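Local coordinates for protein 2-Cys Peroxiredoxin (Plasmodium vivax SaI-1, PDB 2I81) that probably reduces hydrogen peroxide and organic hydroperoxides through a reactive cysteine, in the manner of typical 2-Cys peroxiredoxins, at residues F30-N39 with N115-I124; F145-H156 with I171-E182. One frame throughout, in Å; residues are numbered along the deposited sequence.

Contact 1: F30-N39 with N115-I124; sequences FKAEAVFGDN and NIKHTLLSDI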
loop_
_atom_site.group_PDB
_atom_site.type_symbol
_atom_site.label_atom_id
_atom_site.label_comp_id
_atom_site.label_asym_id
_atom_site.label_seq_id
_atom_site.Cartn_x
_atom_site.Cartn_y
_atom_site.Cartn_z
ATOM N N PHE A 30 -25.557 18.661 -7.620
ATOM C CA PHE A 30 -26.113 17.828 -8.682
ATOM C C PHE A 30 -26.465 18.649 -9.920
ATOM O O PHE A 30 -26.760 19.841 -9.828
ATOM C CB PHE A 30 -27.332 17.028 -8.195
ATOM C CG PHE A 30 -28.501 17.881 -7.781
ATOM C CD1 PHE A 30 -28.663 18.258 -6.452
ATOM C CD2 PHE A 30 -29.446 18.297 -8.717
ATOM C CE1 PHE A 30 -29.744 19.044 -6.062
ATOM C CE2 PHE A 30 -30.527 19.087 -8.336
ATOM C CZ PHE A 30 -30.676 19.459 -7.005
ATOM N N LYS A 31 -26.415 17.988 -11.072
ATOM C CA LYS A 31 -26.815 18.563 -12.346
ATOM C C LYS A 31 -27.538 17.448 -13.085
ATOM O O LYS A 31 -26.971 16.374 -13.299
ATOM C CB LYS A 31 -25.583 19.026 -13.134
ATOM C CG LYS A 31 -25.886 19.610 -14.514
ATOM C CD LYS A 31 -24.613 19.880 -15.312
ATOM C CE LYS A 31 -24.046 21.269 -15.022
ATOM N NZ LYS A 31 -22.815 21.540 -15.817
ATOM N N ALA A 32 -28.790 17.687 -13.461
ATOM C CA ALA A 32 -29.581 16.639 -14.091
ATOM C C ALA A 32 -30.445 17.154 -15.225
ATOM O O ALA A 32 -30.928 18.288 -15.189
ATOM C CB ALA A 32 -30.445 15.933 -13.053
ATOM N N GLU A 33 -30.627 16.308 -16.235
ATOM C CA GLU A 33 -31.637 16.534 -17.256
ATOM C C GLU A 33 -33.002 16.464 -16.594
ATOM O O GLU A 33 -33.222 15.666 -15.678
ATOM C CB GLU A 33 -31.558 15.470 -18.346
ATOM C CG GLU A 33 -30.333 15.558 -19.230
ATOM C CD GLU A 33 -30.168 14.323 -20.091
ATOM O OE1 GLU A 33 -29.834 13.252 -19.538
ATOM O OE2 GLU A 33 -30.367 14.421 -21.321
ATOM N N ALA A 34 -33.918 17.300 -17.069
ATOM C CA ALA A 34 -35.226 17.413 -16.451
ATOM C C ALA A 34 -36.346 17.649 -17.454
ATOM O O ALA A 34 -36.119 18.129 -18.567
ATOM C CB ALA A 34 -35.211 18.519 -15.403
ATOM N N VAL A 35 -37.555 17.292 -17.032
ATOM C CA VAL A 35 -38.779 17.612 -17.750
ATOM C C VAL A 35 -39.507 18.674 -16.934
ATOM O O VAL A 35 -39.896 18.424 -15.789
ATOM C CB VAL A 35 -39.697 16.373 -17.903
ATOM C CG1 VAL A 35 -40.857 16.678 -18.847
ATOM C CG2 VAL A 35 -38.908 15.181 -18.414
ATOM N N PHE A 36 -39.679 19.858 -17.513
ATOM C CA PHE A 36 -40.335 20.960 -16.810
ATOM C C PHE A 36 -41.854 20.820 -16.810
ATOM O O PHE A 36 -42.403 19.902 -17.427
ATOM C CB PHE A 36 -39.903 22.311 -17.391
ATOM C CG PHE A 36 -38.442 22.605 -17.207
ATOM C CD1 PHE A 36 -37.571 22.560 -18.289
ATOM C CD2 PHE A 36 -37.931 22.915 -15.949
ATOM C CE1 PHE A 36 -36.216 22.828 -18.124
ATOM C CE2 PHE A 36 -36.577 23.181 -15.774
ATOM C CZ PHE A 36 -35.717 23.138 -16.864
ATOM N N GLY A 37 -42.524 21.732 -16.107
ATOM C CA GLY A 37 -43.982 21.735 -16.001
ATOM C C GLY A 37 -44.700 21.784 -17.335
ATOM O O GLY A 37 -45.772 21.194 -17.490
ATOM N N ASP A 38 -44.107 22.483 -18.302
ATOM C CA ASP A 38 -44.684 22.589 -19.642
ATOM C C ASP A 38 -44.343 21.398 -20.551
ATOM O O ASP A 38 -44.699 21.399 -21.734
ATOM C CB ASP A 38 -44.307 23.928 -20.307
ATOM C CG ASP A 38 -42.802 24.103 -20.502
ATOM O OD1 ASP A 38 -42.007 23.325 -19.928
ATOM O OD2 ASP A 38 -42.414 25.040 -21.235
ATOM N N ASN A 39 -43.659 20.398 -19.992
ATOM C CA ASN A 39 -43.261 19.171 -20.707
ATOM C C ASN A 39 -42.045 19.296 -21.631
ATOM O O ASN A 39 -41.692 18.339 -22.327
ATOM C CB ASN A 39 -44.447 18.553 -21.468
ATOM C CG ASN A 39 -45.463 17.901 -20.549
ATOM O OD1 ASN A 39 -45.511 18.177 -19.348
ATOM N ND2 ASN A 39 -46.296 17.035 -21.116
ATOM N N ASN A 115 -50.568 15.830 -16.052
ATOM C CA ASN A 115 -49.745 16.982 -16.396
ATOM C C ASN A 115 -49.329 17.819 -15.181
ATOM O O ASN A 115 -49.773 18.962 -15.018
ATOM C CB ASN A 115 -50.450 17.842 -17.452
ATOM C CG ASN A 115 -49.476 18.635 -18.306
ATOM O OD1 ASN A 115 -49.705 19.811 -18.592
ATOM N ND2 ASN A 115 -48.385 17.996 -18.720
ATOM N N ILE A 116 -48.473 17.239 -14.337
ATOM C CA ILE A 116 -47.986 17.914 -13.126
ATOM C C ILE A 116 -47.187 19.183 -13.449
ATOM O O ILE A 116 -46.547 19.272 -14.501
ATOM C CB ILE A 116 -47.166 16.972 -12.193
ATOM C CG1 ILE A 116 -45.837 16.563 -12.841
ATOM C CG2 ILE A 116 -47.994 15.750 -11.790
ATOM C CD1 ILE A 116 -44.709 16.370 -11.850
ATOM N N LYS A 117 -47.225 20.152 -12.536
ATOM C CA LYS A 117 -46.647 21.480 -12.777
ATOM C C LYS A 117 -45.173 21.646 -12.387
ATOM O O LYS A 117 -44.504 22.553 -12.890
ATOM C CB LYS A 117 -47.481 22.562 -12.082
ATOM C CG LYS A 117 -48.803 22.893 -12.767
ATOM C CD LYS A 117 -49.581 23.971 -12.009
ATOM C CE LYS A 117 -49.016 25.373 -12.240
ATOM N NZ LYS A 117 -49.240 25.861 -13.631
ATOM N N HIS A 118 -44.670 20.796 -11.494
ATOM C CA HIS A 118 -43.287 20.938 -11.027
ATOM C C HIS A 118 -42.293 20.072 -11.803
ATOM O O HIS A 118 -42.680 19.141 -12.515
ATOM C CB HIS A 118 -43.177 20.706 -9.513
ATOM C CG HIS A 118 -43.381 19.284 -9.097
ATOM N ND1 HIS A 118 -44.618 18.778 -8.763
ATOM C CD2 HIS A 118 -42.504 18.263 -8.952
ATOM C CE1 HIS A 118 -44.495 17.505 -8.432
ATOM N NE2 HIS A 118 -43.223 17.168 -8.539
ATOM N N THR A 119 -41.013 20.395 -11.642
ATOM C CA THR A 119 -39.928 19.791 -12.410
ATOM C C THR A 119 -39.585 18.378 -11.928
ATOM O O THR A 119 -39.538 18.116 -10.723
ATOM C CB THR A 119 -38.670 20.694 -12.364
ATOM O OG1 THR A 119 -39.020 22.030 -12.750
ATOM C CG2 THR A 119 -37.576 20.179 -13.286
ATOM N N LEU A 120 -39.355 17.476 -12.882
ATOM C CA LEU A 120 -38.910 16.116 -12.580
ATOM C C LEU A 120 -37.507 15.860 -13.119
ATOM O O LEU A 120 -37.255 15.995 -14.319
ATOM C CB LEU A 120 -39.894 15.078 -13.129
ATOM C CG LEU A 120 -41.303 15.023 -12.526
ATOM C CD1 LEU A 120 -42.153 14.024 -13.293
ATOM C CD2 LEU A 120 -41.282 14.678 -11.038
ATOM N N LEU A 121 -36.603 15.489 -12.216
ATOM C CA LEU A 121 -35.206 15.241 -12.557
ATOM C C LEU A 121 -34.982 13.791 -12.964
ATOM O O LEU A 121 -35.667 12.885 -12.482
ATOM C CB LEU A 121 -34.287 15.592 -11.381
ATOM C CG LEU A 121 -34.352 16.989 -10.750
ATOM C CD1 LEU A 121 -33.409 17.069 -9.554
ATOM C CD2 LEU A 121 -34.026 18.084 -11.760
ATOM N N SER A 122 -34.017 13.586 -13.854
ATOM C CA SER A 122 -33.621 12.253 -14.280
ATOM C C SER A 122 -32.238 11.935 -13.722
ATOM O O SER A 122 -31.243 12.545 -14.125
ATOM C CB SER A 122 -33.620 12.162 -15.809
ATOM O OG SER A 122 -33.083 10.927 -16.252
ATOM N N ASP A 123 -32.182 10.993 -12.785
ATOM C CA ASP A 123 -30.911 10.542 -12.225
ATOM C C ASP A 123 -30.444 9.297 -12.978
ATOM O O ASP A 123 -30.265 8.222 -12.397
ATOM C CB ASP A 123 -31.049 10.272 -10.723
ATOM C CG ASP A 123 -29.709 10.047 -10.038
ATOM O OD1 ASP A 123 -29.703 9.459 -8.935
ATOM O OD2 ASP A 123 -28.663 10.451 -10.593
ATOM N N ILE A 124 -30.251 9.466 -14.285
ATOM C CA ILE A 124 -29.960 8.358 -15.197
ATOM C C ILE A 124 -28.618 7.670 -14.913
ATOM O O ILE A 124 -28.452 6.488 -15.213
ATOM C CB ILE A 124 -30.090 8.805 -16.695
ATOM C CG1 ILE A 124 -30.116 7.599 -17.646
ATOM C CG2 ILE A 124 -28.998 9.808 -17.083
ATOM C CD1 ILE A 124 -31.443 6.851 -17.676
HETATM O O HOH W 1 -42.201 18.041 -14.996
HETATM O O HOH W 2 -41.346 23.018 -13.892
#
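Asn-115 and Asn-39 meet through their side-chain amides, ND2 of Asn-115 giving a weak, bent hydrogen bond to OD1 of Asn-39 (2.9 Å), the two amide planes standing 75° apart. Lys-104 also binds that oxygen. Lys-117 then passes the turn close by, its carbonyl O 3.3 Å from CA of Gly-37 in a CA-H...O contact. At Thr-119 the two branches divide the work: CG2, set anti to the backbone N, packs 3.6 Å from CB of Ala-34, while OG1 comes to the ring edge of Phe-36, 3.5 Å from CD2, and shares a water with Gly-37 N. Leu-120 is the regular hydrogen-bonded antiparallel partner of Val-35, giving its N-H to Val-35 O (3.1 Å, 175° at the hydrogen), its O accepting Val-35 N (3.0 Å). Leu-121 turns to the other face, where CD1 reaches Phe-30 CE2 at 3.7 Å, the side chains crossing at about a right angle, and CD2 lies near Ala-34. Ser-122 N gives a hydrogen bond to Glu-33 O (2.9 Å). Strand 31-35 is thus joined through strand 119-122 to the thioredoxin-like sheet, the Val-35 and Leu-120 bonds setting the register, and polar groups and water bridge the loops where regular pairing ends.

Contact 2: F145-H156 with I171-E182; sequences FVLIDMNGIVQH and ILRIIDAIQHHE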
loop_
_atom_site.group_PDB
_atom_site.type_symbol
_atom_site.label_atom_id
_atom_site.label_comp_id
_atom_site.label_asym_id
_atom_site.label_seq_id
_atom_site.Cartn_x
_atom_site.Cartn_y
_atom_site.Cartn_z
ATOM N N PHE A 145 -36.885 12.831 1.465
ATOM C CA PHE A 145 -37.006 14.281 1.449
ATOM C C PHE A 145 -35.678 14.901 1.834
ATOM O O PHE A 145 -35.079 14.530 2.845
ATOM C CB PHE A 145 -38.083 14.762 2.425
ATOM C CG PHE A 145 -39.480 14.710 1.876
ATOM C CD1 PHE A 145 -40.562 14.528 2.730
ATOM C CD2 PHE A 145 -39.721 14.838 0.510
ATOM C CE1 PHE A 145 -41.862 14.484 2.237
ATOM C CE2 PHE A 145 -41.018 14.792 0.007
ATOM C CZ PHE A 145 -42.090 14.616 0.872
ATOM N N VAL A 146 -35.211 15.837 1.015
ATOM C CA VAL A 146 -34.036 16.626 1.351
ATOM C C VAL A 146 -34.409 18.095 1.229
ATOM O O VAL A 146 -34.729 18.576 0.139
ATOM C CB VAL A 146 -32.823 16.305 0.438
ATOM C CG1 VAL A 146 -31.620 17.159 0.825
ATOM C CG2 VAL A 146 -32.462 14.824 0.507
ATOM N N LEU A 147 -34.386 18.798 2.357
ATOM C CA LEU A 147 -34.672 20.225 2.365
ATOM C C LEU A 147 -33.377 21.024 2.434
ATOM O O LEU A 147 -32.634 20.946 3.415
ATOM C CB LEU A 147 -35.614 20.591 3.515
ATOM C CG LEU A 147 -36.222 21.998 3.516
ATOM C CD1 LEU A 147 -36.922 22.332 2.200
ATOM C CD2 LEU A 147 -37.188 22.127 4.668
ATOM N N ILE A 148 -33.118 21.784 1.376
ATOM C CA ILE A 148 -31.900 22.570 1.260
ATOM C C ILE A 148 -32.266 24.047 1.367
ATOM O O ILE A 148 -33.150 24.523 0.649
ATOM C CB ILE A 148 -31.176 22.277 -0.080
ATOM C CG1 ILE A 148 -30.918 20.772 -0.231
ATOM C CG2 ILE A 148 -29.869 23.051 -0.172
ATOM C CD1 ILE A 148 -30.747 20.304 -1.669
ATOM N N ASP A 149 -31.602 24.766 2.270
ATOM C CA ASP A 149 -31.890 26.187 2.450
ATOM C C ASP A 149 -31.224 27.054 1.381
ATOM O O ASP A 149 -30.550 26.539 0.483
ATOM C CB ASP A 149 -31.565 26.666 3.879
ATOM C CG ASP A 149 -30.077 26.597 4.218
ATOM O OD1 ASP A 149 -29.226 26.588 3.302
ATOM O OD2 ASP A 149 -29.757 26.563 5.425
ATOM N N MET A 150 -31.418 28.366 1.484
ATOM C CA MET A 150 -30.916 29.304 0.480
ATOM C C MET A 150 -29.391 29.429 0.473
ATOM O O MET A 150 -28.813 29.940 -0.488
ATOM C CB MET A 150 -31.577 30.676 0.638
ATOM C CG MET A 150 -33.038 30.703 0.205
ATOM S SD MET A 150 -33.733 32.363 0.087
ATOM C CE MET A 150 -33.894 32.804 1.816
ATOM N N ASN A 151 -28.747 28.960 1.538
ATOM C CA ASN A 151 -27.289 28.917 1.588
ATOM C C ASN A 151 -26.726 27.569 1.126
ATOM O O ASN A 151 -25.517 27.336 1.194
ATOM C CB ASN A 151 -26.783 29.279 2.989
ATOM C CG ASN A 151 -27.089 30.720 3.371
ATOM O OD1 ASN A 151 -27.475 31.001 4.506
ATOM N ND2 ASN A 151 -26.918 31.640 2.426
ATOM N N GLY A 152 -27.609 26.695 0.649
ATOM C CA GLY A 152 -27.213 25.378 0.157
ATOM C C GLY A 152 -26.869 24.393 1.260
ATOM O O GLY A 152 -26.042 23.502 1.065
ATOM N N ILE A 153 -27.508 24.554 2.418
ATOM C CA ILE A 153 -27.271 23.691 3.579
ATOM C C ILE A 153 -28.491 22.803 3.848
ATOM O O ILE A 153 -29.621 23.295 3.896
ATOM C CB ILE A 153 -26.922 24.523 4.848
ATOM C CG1 ILE A 153 -25.651 25.354 4.617
ATOM C CG2 ILE A 153 -26.758 23.618 6.076
ATOM C CD1 ILE A 153 -25.473 26.518 5.584
ATOM N N VAL A 154 -28.254 21.501 4.013
ATOM C CA VAL A 154 -29.323 20.549 4.327
ATOM C C VAL A 154 -29.805 20.747 5.762
ATOM O O VAL A 154 -29.024 20.641 6.710
ATOM C CB VAL A 154 -28.877 19.075 4.121
ATOM C CG1 VAL A 154 -30.000 18.108 4.491
ATOM C CG2 VAL A 154 -28.446 18.844 2.686
ATOM N N GLN A 155 -31.093 21.040 5.908
ATOM C CA GLN A 155 -31.691 21.268 7.221
ATOM C C GLN A 155 -32.532 20.086 7.684
ATOM O O GLN A 155 -32.815 19.947 8.877
ATOM C CB GLN A 155 -32.548 22.537 7.207
ATOM C CG GLN A 155 -31.773 23.830 6.985
ATOM C CD GLN A 155 -30.781 24.131 8.096
ATOM O OE1 GLN A 155 -31.037 23.859 9.271
ATOM N NE2 GLN A 155 -29.642 24.704 7.727
ATOM N N HIS A 156 -32.924 19.237 6.738
ATOM C CA HIS A 156 -33.856 18.155 7.019
ATOM C C HIS A 156 -33.667 16.992 6.055
ATOM O O HIS A 156 -33.461 17.187 4.854
ATOM C CB HIS A 156 -35.291 18.687 6.954
ATOM C CG HIS A 156 -36.343 17.628 7.063
ATOM N ND1 HIS A 156 -36.791 17.141 8.271
ATOM C CD2 HIS A 156 -37.051 16.979 6.110
ATOM C CE1 HIS A 156 -37.723 16.230 8.057
ATOM N NE2 HIS A 156 -37.900 16.113 6.753
ATOM N N ILE A 171 -43.668 17.988 5.753
ATOM C CA ILE A 171 -42.561 18.796 5.244
ATOM C C ILE A 171 -42.862 20.244 5.228
ATOM O O ILE A 171 -41.987 21.043 5.328
ATOM C CB ILE A 171 -41.988 18.475 3.827
ATOM C CG1 ILE A 171 -42.880 17.651 2.977
ATOM C CG2 ILE A 171 -40.504 18.227 3.819
ATOM C CD1 ILE A 171 -43.568 18.406 2.031
ATOM N N LEU A 172 -44.106 20.573 5.031
ATOM C CA LEU A 172 -44.518 21.928 5.109
ATOM C C LEU A 172 -44.349 22.517 6.487
ATOM O O LEU A 172 -43.870 23.595 6.617
ATOM C CB LEU A 172 -45.935 22.054 4.622
ATOM C CG LEU A 172 -46.352 22.596 3.270
ATOM C CD1 LEU A 172 -45.345 23.061 2.343
ATOM C CD2 LEU A 172 -47.279 21.700 2.639
ATOM N N ARG A 173 -44.722 21.769 7.507
ATOM C CA ARG A 173 -44.491 22.147 8.903
ATOM C C ARG A 173 -42.995 22.306 9.173
ATOM O O ARG A 173 -42.578 23.240 9.863
ATOM C CB ARG A 173 -45.093 21.106 9.854
ATOM C CG ARG A 173 -45.083 21.526 11.322
ATOM C CD ARG A 173 -45.328 20.351 12.265
ATOM N NE ARG A 173 -44.195 19.426 12.324
ATOM C CZ ARG A 173 -43.136 19.564 13.122
ATOM N NH1 ARG A 173 -43.038 20.600 13.949
ATOM N NH2 ARG A 173 -42.166 18.659 13.089
ATOM N N ILE A 174 -42.202 21.385 8.623
ATOM C CA ILE A 174 -40.739 21.427 8.715
ATOM C C ILE A 174 -40.191 22.707 8.078
ATOM O O ILE A 174 -39.364 23.398 8.677
ATOM C CB ILE A 174 -40.088 20.163 8.065
ATOM C CG1 ILE A 174 -40.415 18.890 8.866
ATOM C CG2 ILE A 174 -38.578 20.331 7.895
ATOM C CD1 ILE A 174 -39.913 18.868 10.314
ATOM N N ILE A 175 -40.669 23.012 6.869
ATOM C CA ILE A 175 -40.305 24.239 6.153
ATOM C C ILE A 175 -40.670 25.471 6.982
ATOM O O ILE A 175 -39.868 26.399 7.108
ATOM C CB ILE A 175 -40.983 24.321 4.751
ATOM C CG1 ILE A 175 -40.477 23.200 3.836
ATOM C CG2 ILE A 175 -40.720 25.678 4.092
ATOM C CD1 ILE A 175 -41.381 22.907 2.646
ATOM N N ASP A 176 -41.873 25.460 7.554
ATOM C CA ASP A 176 -42.342 26.543 8.417
ATOM C C ASP A 176 -41.462 26.727 9.653
ATOM O O ASP A 176 -41.169 27.858 10.041
ATOM C CB ASP A 176 -43.799 26.313 8.835
ATOM C CG ASP A 176 -44.788 26.628 7.723
ATOM O OD1 ASP A 176 -44.424 27.350 6.769
ATOM O OD2 ASP A 176 -45.942 26.156 7.807
ATOM N N ALA A 177 -41.046 25.615 10.258
ATOM C CA ALA A 177 -40.204 25.641 11.457
ATOM C C ALA A 177 -38.805 26.188 11.178
ATOM O O ALA A 177 -38.267 26.965 11.971
ATOM C CB ALA A 177 -40.124 24.253 12.084
ATOM N N ILE A 178 -38.228 25.774 10.050
ATOM C CA ILE A 178 -36.900 26.224 9.626
ATOM C C ILE A 178 -36.901 27.716 9.297
ATOM O O ILE A 178 -35.996 28.450 9.705
ATOM C CB ILE A 178 -36.375 25.396 8.420
ATOM C CG1 ILE A 178 -36.094 23.957 8.859
ATOM C CG2 ILE A 178 -35.099 26.016 7.833
ATOM C CD1 ILE A 178 -36.052 22.957 7.741
ATOM N N GLN A 179 -37.927 28.153 8.570
ATOM C CA GLN A 179 -38.061 29.555 8.183
ATOM C C GLN A 179 -38.380 30.452 9.380
ATOM O O GLN A 179 -37.999 31.627 9.397
ATOM C CB GLN A 179 -39.104 29.715 7.073
ATOM C CG GLN A 179 -38.647 29.123 5.744
ATOM C CD GLN A 179 -39.677 29.241 4.636
ATOM O OE1 GLN A 179 -40.869 29.435 4.884
ATOM N NE2 GLN A 179 -39.218 29.117 3.397
ATOM N N HIS A 180 -39.069 29.892 10.375
ATOM C CA HIS A 180 -39.319 30.598 11.630
ATOM C C HIS A 180 -38.015 30.830 12.392
ATOM O O HIS A 180 -37.762 31.941 12.864
ATOM C CB HIS A 180 -40.316 29.837 12.505
ATOM C CG HIS A 180 -40.861 30.647 13.641
ATOM N ND1 HIS A 180 -40.300 30.640 14.899
ATOM C CD2 HIS A 180 -41.913 31.497 13.702
ATOM C CE1 HIS A 180 -40.985 31.447 15.689
ATOM N NE2 HIS A 180 -41.969 31.979 14.987
ATOM N N HIS A 181 -37.194 29.785 12.505
ATOM C CA HIS A 181 -35.890 29.890 13.167
ATOM C C HIS A 181 -34.945 30.865 12.461
ATOM O O HIS A 181 -34.204 31.596 13.120
ATOM C CB HIS A 181 -35.225 28.514 13.313
ATOM C CG HIS A 181 -33.788 28.584 13.734
ATOM N ND1 HIS A 181 -33.398 28.955 15.003
ATOM C CD2 HIS A 181 -32.646 28.345 13.045
ATOM C CE1 HIS A 181 -32.080 28.936 15.081
ATOM N NE2 HIS A 181 -31.598 28.569 13.907
ATOM N N GLU A 182 -34.970 30.868 11.129
ATOM C CA GLU A 182 -34.121 31.761 10.332
ATOM C C GLU A 182 -34.450 33.230 10.572
ATOM O O GLU A 182 -33.552 34.069 10.682
ATOM C CB GLU A 182 -34.264 31.450 8.842
ATOM C CG GLU A 182 -33.449 30.261 8.361
ATOM C CD GLU A 182 -33.810 29.846 6.946
ATOM O OE1 GLU A 182 -34.996 29.969 6.568
ATOM O OE2 GLU A 182 -32.908 29.387 6.211
HETATM O O HOH W 3 -31.634 30.155 4.040
#
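Phe-145 sets its ring obliquely against Ile-171, Phe-145 CE1 lying 3.4 Å from Ile-171 CG1, the two side chains crossing at about a right angle. Two residues on, Leu-147 has CG anti to its backbone N (chi1 -169°), which carries CD2 toward the helix side chains: it meets Ile-178 CD1 tip to tip at 3.4 Å and Ile-175 CG1 at 3.6 Å. Asp-149 braces the turn joining the strands, its OD1 accepting Ile-153 N (2.8 Å) and its OD2 Gln-155 NE2 (3.0 Å), both from above the carboxylate plane. Strands 140-148 and 154-160 form the β-hairpin that, with helix 168-184 packed on one face of it, makes the β-β-α end of the thioredoxin fold; the helix axis runs 22° from that of strand 145-148. Asp-149 OD2 also lies 4.3 Å from Glu-182 OE2, and this closeness might raise the proton affinity of one carboxylate. A water links Glu-182 OE2 to Met-150 N, while Tyr-54 binds its other oxygen. Gln-155 rests CB on Ile-178 CD1 (3.6 Å), and the bend at chi2 brings its amide back to Asp-149. His-156 offers a ring face to Ile-174 CG2, a CH-pi contact 3.8 Å from the centroid and 24° off the normal, as its ND1 bonds Asn-160 of a neighbouring subunit.

Read from the N terminus, the chain first lays down strand 31-35, then travels through strands 41-45, 54-59 and 87-93 and helices 67-77, 79-84 and 97-104 before strand 119-122 returns to its side. Contact 1 thus closes a long loop of 75 intervening residues. Contact 2 opens only later and closes a short one of 14 residues, holding the end of strand 154-160 and the start of helix 168-184. The loops are in series, neither nested nor crossed, and their centres lie 22 Å apart on opposite sides of the chain's centre. One sheet joins them: strands 87-93 and 54-59 stand between, so contact 1 builds out one flank by strand pairing and contact 2 seats a helix near the other.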